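Hypothetical protein aq_1447 (Aquifex aeolicus, PDB 1YVU) is a DNA-guided RNA endonuclease that uses short single-stranded DNA guides to bind complementary target RNA and cleave it with the help of divalent metal ions. Local coordinates at residues A[138-143]-A[160-165]; A[350-355]-A[385-390]. All blocks are in the same frame, centred on the assembly; numbering follows the deposited sequence.

Contact 1 (A[138-143]-A[160-165])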
loop_
_atom_site.group_PDB
_atom_site.type_symbol
_atom_site.label_atom_id
_atom_site.label_comp_id
_atom_site.label_asym_id
_atom_site.label_seq_id
_atom_site.Cartn_x
_atom_site.Cartn_y
_atom_site.Cartn_z
ATOM N N ILE A 138 -18.568 -2.217 -7.024
ATOM C CA ILE A 138 -19.007 -0.893 -6.588
ATOM C C ILE A 138 -17.986 0.226 -6.832
ATOM O O ILE A 138 -16.803 0.023 -6.640
ATOM C CB ILE A 138 -19.511 -0.968 -5.118
ATOM C CG1 ILE A 138 -20.835 -1.737 -5.124
ATOM C CG2 ILE A 138 -19.690 0.443 -4.485
ATOM C CD1 ILE A 138 -21.208 -2.364 -3.809
ATOM N N PRO A 139 -18.426 1.353 -7.427
ATOM C CA PRO A 139 -17.524 2.485 -7.697
ATOM C C PRO A 139 -17.308 3.361 -6.479
ATOM O O PRO A 139 -18.247 3.687 -5.745
ATOM C CB PRO A 139 -18.265 3.286 -8.763
ATOM C CG PRO A 139 -19.257 2.344 -9.294
ATOM C CD PRO A 139 -19.692 1.537 -8.154
ATOM N N GLU A 140 -16.053 3.720 -6.259
ATOM C CA GLU A 140 -15.694 4.606 -5.166
ATOM C C GLU A 140 -14.976 5.782 -5.798
ATOM O O GLU A 140 -14.165 5.635 -6.731
ATOM C CB GLU A 140 -14.827 3.908 -4.099
ATOM C CG GLU A 140 -13.435 3.471 -4.572
ATOM C CD GLU A 140 -12.699 2.562 -3.606
ATOM O OE1 GLU A 140 -12.987 2.625 -2.387
ATOM O OE2 GLU A 140 -11.823 1.789 -4.077
ATOM N N VAL A 141 -15.409 6.959 -5.369
ATOM C CA VAL A 141 -14.854 8.202 -5.848
ATOM C C VAL A 141 -14.185 8.881 -4.658
ATOM O O VAL A 141 -14.853 9.361 -3.733
ATOM C CB VAL A 141 -15.935 9.126 -6.485
ATOM C CG1 VAL A 141 -15.345 9.880 -7.648
ATOM C CG2 VAL A 141 -17.167 8.328 -6.943
ATOM N N ASN A 142 -12.858 8.815 -4.657
ATOM C CA ASN A 142 -12.044 9.415 -3.616
ATOM C C ASN A 142 -11.390 10.716 -4.104
ATOM O O ASN A 142 -10.785 10.757 -5.185
ATOM C CB ASN A 142 -10.993 8.408 -3.126
ATOM C CG ASN A 142 -11.591 7.295 -2.229
ATOM O OD1 ASN A 142 -12.811 7.061 -2.177
ATOM N ND2 ASN A 142 -10.710 6.612 -1.510
ATOM N N GLU A 143 -11.630 11.794 -3.351
ATOM C CA GLU A 143 -11.082 13.138 -3.627
ATOM C C GLU A 143 -10.221 13.589 -2.455
ATOM O O GLU A 143 -10.611 13.472 -1.286
ATOM C CB GLU A 143 -12.166 14.227 -3.774
ATOM C CG GLU A 143 -13.356 13.934 -4.652
ATOM C CD GLU A 143 -14.376 13.048 -3.976
ATOM O OE1 GLU A 143 -14.379 12.948 -2.729
ATOM O OE2 GLU A 143 -15.186 12.446 -4.706
ATOM N N LYS A 160 -12.190 4.327 -8.396
ATOM C CA LYS A 160 -11.743 2.953 -8.253
ATOM C C LYS A 160 -12.966 2.047 -8.094
ATOM O O LYS A 160 -14.078 2.552 -7.970
ATOM C CB LYS A 160 -10.738 2.862 -7.094
ATOM C CG LYS A 160 -9.414 3.596 -7.426
ATOM C CD LYS A 160 -8.416 3.741 -6.276
ATOM C CE LYS A 160 -7.195 4.551 -6.752
ATOM N NZ LYS A 160 -6.121 4.699 -5.737
ATOM N N PHE A 161 -12.788 0.731 -8.229
ATOM C CA PHE A 161 -13.898 -0.226 -8.090
ATOM C C PHE A 161 -13.723 -1.176 -6.933
ATOM O O PHE A 161 -12.819 -2.003 -6.918
ATOM C CB PHE A 161 -14.140 -1.028 -9.373
ATOM C CG PHE A 161 -14.710 -0.216 -10.496
ATOM C CD1 PHE A 161 -13.861 0.360 -11.458
ATOM C CD2 PHE A 161 -16.094 0.035 -10.571
ATOM C CE1 PHE A 161 -14.381 1.189 -12.478
ATOM C CE2 PHE A 161 -16.626 0.865 -11.591
ATOM C CZ PHE A 161 -15.764 1.446 -12.545
ATOM N N ARG A 162 -14.622 -1.046 -5.971
ATOM C CA ARG A 162 -14.636 -1.848 -4.759
ATOM C C ARG A 162 -15.378 -3.133 -5.074
ATOM O O ARG A 162 -16.536 -3.093 -5.490
ATOM C CB ARG A 162 -15.346 -1.058 -3.636
ATOM C CG ARG A 162 -15.191 -1.628 -2.249
ATOM C CD ARG A 162 -13.756 -1.570 -1.785
ATOM N NE ARG A 162 -13.404 -0.329 -1.092
ATOM C CZ ARG A 162 -12.165 0.005 -0.720
ATOM N NH1 ARG A 162 -11.129 -0.798 -0.979
ATOM N NH2 ARG A 162 -11.967 1.130 -0.036
ATOM N N ILE A 163 -14.683 -4.262 -4.935
ATOM C CA ILE A 163 -15.276 -5.577 -5.218
ATOM C C ILE A 163 -16.020 -6.031 -3.973
ATOM O O ILE A 163 -15.430 -6.203 -2.913
ATOM C CB ILE A 163 -14.201 -6.636 -5.643
ATOM C CG1 ILE A 163 -13.213 -6.041 -6.667
ATOM C CG2 ILE A 163 -14.886 -7.842 -6.286
ATOM C CD1 ILE A 163 -11.964 -6.893 -6.933
ATOM N N GLN A 164 -17.332 -6.182 -4.100
ATOM C CA GLN A 164 -18.172 -6.556 -2.976
ATOM C C GLN A 164 -19.263 -7.543 -3.358
ATOM O O GLN A 164 -19.768 -7.463 -4.467
ATOM C CB GLN A 164 -18.836 -5.293 -2.401
ATOM C CG GLN A 164 -17.996 -4.527 -1.382
ATOM C CD GLN A 164 -18.661 -3.278 -0.882
ATOM O OE1 GLN A 164 -19.877 -3.127 -0.934
ATOM N NE2 GLN A 164 -17.861 -2.368 -0.379
ATOM N N PRO A 165 -19.604 -8.512 -2.468
ATOM C CA PRO A 165 -20.661 -9.505 -2.729
ATOM C C PRO A 165 -22.041 -8.901 -2.447
ATOM O O PRO A 165 -22.162 -7.955 -1.665
ATOM C CB PRO A 165 -20.365 -10.616 -1.712
ATOM C CG PRO A 165 -18.937 -10.440 -1.395
ATOM C CD PRO A 165 -18.818 -8.955 -1.299
#
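Glu140 pairs with Lys160, and Ile138 with Arg162, in the antiparallel beta hairpin of linker L1 formed by strands 134-147 and 153-165. The backbone of Glu140 is satisfied twice: its N donates to Lys160 O at 2.9 Å, almost straight (174°), and its O accepts from Lys160 N. Ile138 O accepts from Arg162 N, whereas the return bond from Ile138 N to Arg162 O is weak. Between these pairs Pro139 faces Phe161 at a non-hydrogen-bonded position, where a missing N-H costs no cross-strand bond.

On the sheet face of Glu140 and Arg162, with Glu140 CG between backbone N and carbonyl carbon (chi1 66°), the carboxylate lies over the guanidinium, planes 71° apart. From over its face Glu140 OE1 makes a 3.0 Å salt bridge to Arg162 NH2, while Glu140 OE2 sits over the centre, 3.8 Å above the plane. Glu140 OE2 also lies 3.4 Å from Lys160 CB, but the extended lysine carries its NZ away to Asn602 OD1. An alanine in place of Glu140 would probably leave the Arg162 guanidinium without its carboxylate mate and freer to turn. On the other face, beside Phe118 of helix 110-126, Pro139 CG touches Phe161 CE2 at 3.8 Å.

Contact 2 (A[350-355]-A[385-390])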
loop_
_atom_site.group_PDB
_atom_site.type_symbol
_atom_site.label_atom_id
_atom_site.label_comp_id
_atom_site.label_asym_id
_atom_site.label_seq_id
_atom_site.Cartn_x
_atom_site.Cartn_y
_atom_site.Cartn_z
ATOM N N ASP A 350 30.744 -20.044 -3.989
ATOM C CA ASP A 350 31.194 -20.767 -5.186
ATOM C C ASP A 350 30.490 -22.098 -5.473
ATOM O O ASP A 350 30.267 -22.430 -6.632
ATOM C CB ASP A 350 32.749 -20.898 -5.263
ATOM C CG ASP A 350 33.442 -21.106 -3.890
ATOM O OD1 ASP A 350 32.967 -21.934 -3.075
ATOM O OD2 ASP A 350 34.498 -20.458 -3.643
ATOM N N VAL A 351 30.062 -22.786 -4.412
ATOM C CA VAL A 351 29.358 -24.075 -4.474
ATOM C C VAL A 351 28.010 -23.964 -3.756
ATOM O O VAL A 351 27.959 -23.492 -2.619
ATOM C CB VAL A 351 30.219 -25.167 -3.780
ATOM C CG1 VAL A 351 29.401 -26.408 -3.366
ATOM C CG2 VAL A 351 31.340 -25.575 -4.701
ATOM N N LEU A 352 26.942 -24.485 -4.363
ATOM C CA LEU A 352 25.589 -24.420 -3.760
ATOM C C LEU A 352 24.807 -25.743 -3.559
ATOM O O LEU A 352 24.931 -26.674 -4.358
ATOM C CB LEU A 352 24.716 -23.471 -4.582
ATOM C CG LEU A 352 24.462 -22.010 -4.239
ATOM C CD1 LEU A 352 25.672 -21.256 -3.826
ATOM C CD2 LEU A 352 23.912 -21.417 -5.474
ATOM N N SER A 353 23.985 -25.802 -2.507
ATOM C CA SER A 353 23.160 -26.981 -2.211
ATOM C C SER A 353 21.710 -26.643 -2.556
ATOM O O SER A 353 21.111 -25.765 -1.934
ATOM C CB SER A 353 23.310 -27.423 -0.743
ATOM O OG SER A 353 23.060 -26.361 0.160
ATOM N N VAL A 354 21.188 -27.306 -3.593
ATOM C CA VAL A 354 19.835 -27.081 -4.121
ATOM C C VAL A 354 18.897 -28.281 -3.997
ATOM O O VAL A 354 19.335 -29.413 -4.167
ATOM C CB VAL A 354 19.931 -26.715 -5.653
ATOM C CG1 VAL A 354 18.564 -26.438 -6.275
ATOM C CG2 VAL A 354 20.816 -25.505 -5.848
ATOM N N GLU A 355 17.634 -28.024 -3.652
ATOM C CA GLU A 355 16.579 -29.054 -3.625
ATOM C C GLU A 355 15.671 -28.741 -4.844
ATOM O O GLU A 355 15.529 -27.571 -5.235
ATOM C CB GLU A 355 15.744 -29.001 -2.332
ATOM C CG GLU A 355 16.148 -30.022 -1.234
ATOM C CD GLU A 355 15.167 -31.175 -1.028
ATOM O OE1 GLU A 355 13.944 -30.943 -0.895
ATOM O OE2 GLU A 355 15.633 -32.328 -0.966
ATOM N N ILE A 385 29.682 -20.441 -10.398
ATOM C CA ILE A 385 28.845 -21.048 -9.369
ATOM C C ILE A 385 28.379 -22.417 -9.821
ATOM O O ILE A 385 27.811 -22.588 -10.895
ATOM C CB ILE A 385 27.636 -20.170 -8.962
ATOM C CG1 ILE A 385 28.103 -18.760 -8.619
ATOM C CG2 ILE A 385 26.909 -20.794 -7.740
ATOM C CD1 ILE A 385 28.023 -17.804 -9.755
ATOM N N LYS A 386 28.635 -23.386 -8.958
ATOM C CA LYS A 386 28.285 -24.766 -9.203
ATOM C C LYS A 386 27.127 -25.234 -8.305
ATOM O O LYS A 386 27.196 -25.113 -7.062
ATOM C CB LYS A 386 29.542 -25.637 -8.985
ATOM C CG LYS A 386 30.759 -25.184 -9.801
ATOM C CD LYS A 386 32.042 -25.382 -9.037
ATOM C CE LYS A 386 33.172 -24.555 -9.637
ATOM N NZ LYS A 386 34.395 -24.671 -8.784
ATOM N N LEU A 387 26.030 -25.673 -8.935
ATOM C CA LEU A 387 24.907 -26.227 -8.173
ATOM C C LEU A 387 25.184 -27.707 -7.983
ATOM O O LEU A 387 25.649 -28.398 -8.900
ATOM C CB LEU A 387 23.570 -26.114 -8.892
ATOM C CG LEU A 387 23.015 -24.813 -9.432
ATOM C CD1 LEU A 387 21.516 -25.021 -9.563
ATOM C CD2 LEU A 387 23.310 -23.677 -8.523
ATOM N N LYS A 388 24.973 -28.148 -6.750
ATOM C CA LYS A 388 25.141 -29.530 -6.344
ATOM C C LYS A 388 23.780 -29.936 -5.795
ATOM O O LYS A 388 23.361 -29.452 -4.731
ATOM C CB LYS A 388 26.221 -29.648 -5.265
ATOM C CG LYS A 388 27.619 -29.401 -5.777
ATOM C CD LYS A 388 28.675 -29.740 -4.748
ATOM C CE LYS A 388 30.050 -29.791 -5.404
ATOM N NZ LYS A 388 31.118 -29.906 -4.386
ATOM N N ILE A 389 23.063 -30.764 -6.563
ATOM C CA ILE A 389 21.725 -31.244 -6.189
ATOM C C ILE A 389 21.757 -32.130 -4.942
ATOM O O ILE A 389 22.472 -33.138 -4.875
ATOM C CB ILE A 389 21.014 -31.979 -7.373
ATOM C CG1 ILE A 389 21.012 -31.079 -8.619
ATOM C CG2 ILE A 389 19.551 -32.287 -6.998
ATOM C CD1 ILE A 389 20.855 -31.820 -9.932
ATOM N N LYS A 390 21.038 -31.662 -3.928
ATOM C CA LYS A 390 20.929 -32.376 -2.683
ATOM C C LYS A 390 19.776 -33.359 -2.821
ATOM O O LYS A 390 19.988 -34.546 -2.584
ATOM C CB LYS A 390 20.709 -31.429 -1.495
ATOM C CG LYS A 390 21.656 -31.723 -0.318
ATOM C CD LYS A 390 21.335 -30.961 0.980
ATOM C CE LYS A 390 22.446 -31.184 2.034
ATOM N NZ LYS A 390 22.154 -30.561 3.366
#
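A beta-alpha-beta crossover in the Mid domain sets Leu352 beside Leu387: strand 351-360 leads through helix 368-381 into strand 386-396, which lies parallel to it at one edge of a four-stranded sheet. The ladder illustrates parallel pairing, in which one residue bonds to the two neighbours of its opposite number. Leu352 N donates to Lys386 O, and Leu352 O accepts from Lys388 N, both at 2.8 Å. Val354 repeats the pattern around Ile389, although its N reaches Lys388 O at a longer 3.3 Å, from 37° above the carbonyl plane. Lys386 N, bound to Asp350 O, begins the series and Lys390 N, bound to Val354 O, ends it.

On the face of Leu352, Val354 and Leu387, Leu352 CD2 meets two side chains of 385-390, lying 3.8 Å from both Ile385 CG2 and Leu387 CD2. The other methyl of Leu387, CD1, touches Val354 CG2, which is anti to its own carbonyl carbon and beside the backbone N. Ile377 and Leu380 of the crossover helix also pack on Leu387, and Ile421 of strand 419-424 touches both Val354 and Leu387, so the next strand of the sheet closes on the same cluster. The opposite face carries lysines. There the extended chain of Lys388 brings its aliphatic part across Val351, with CD 3.7 Å from Val351 CG1.

How the contacts relate
The two contacts show two ways of making neighbouring strands. In contact 1 a hairpin turns the chain straight back, with 16 residues between the segments; in contact 2 the 29 intervening residues include a helix, and the strands run parallel. They also fall in different lobes, linker L1 in the PAZ lobe and the Mid domain in the PIWI lobe. Their centres are 49 Å apart on opposite sides of the chain's centre, and their nearest atoms about 34 Å apart, so neither touches the other. Both lie away from the PIWI-domain site, where Asp502 and Asp683 bind calcium.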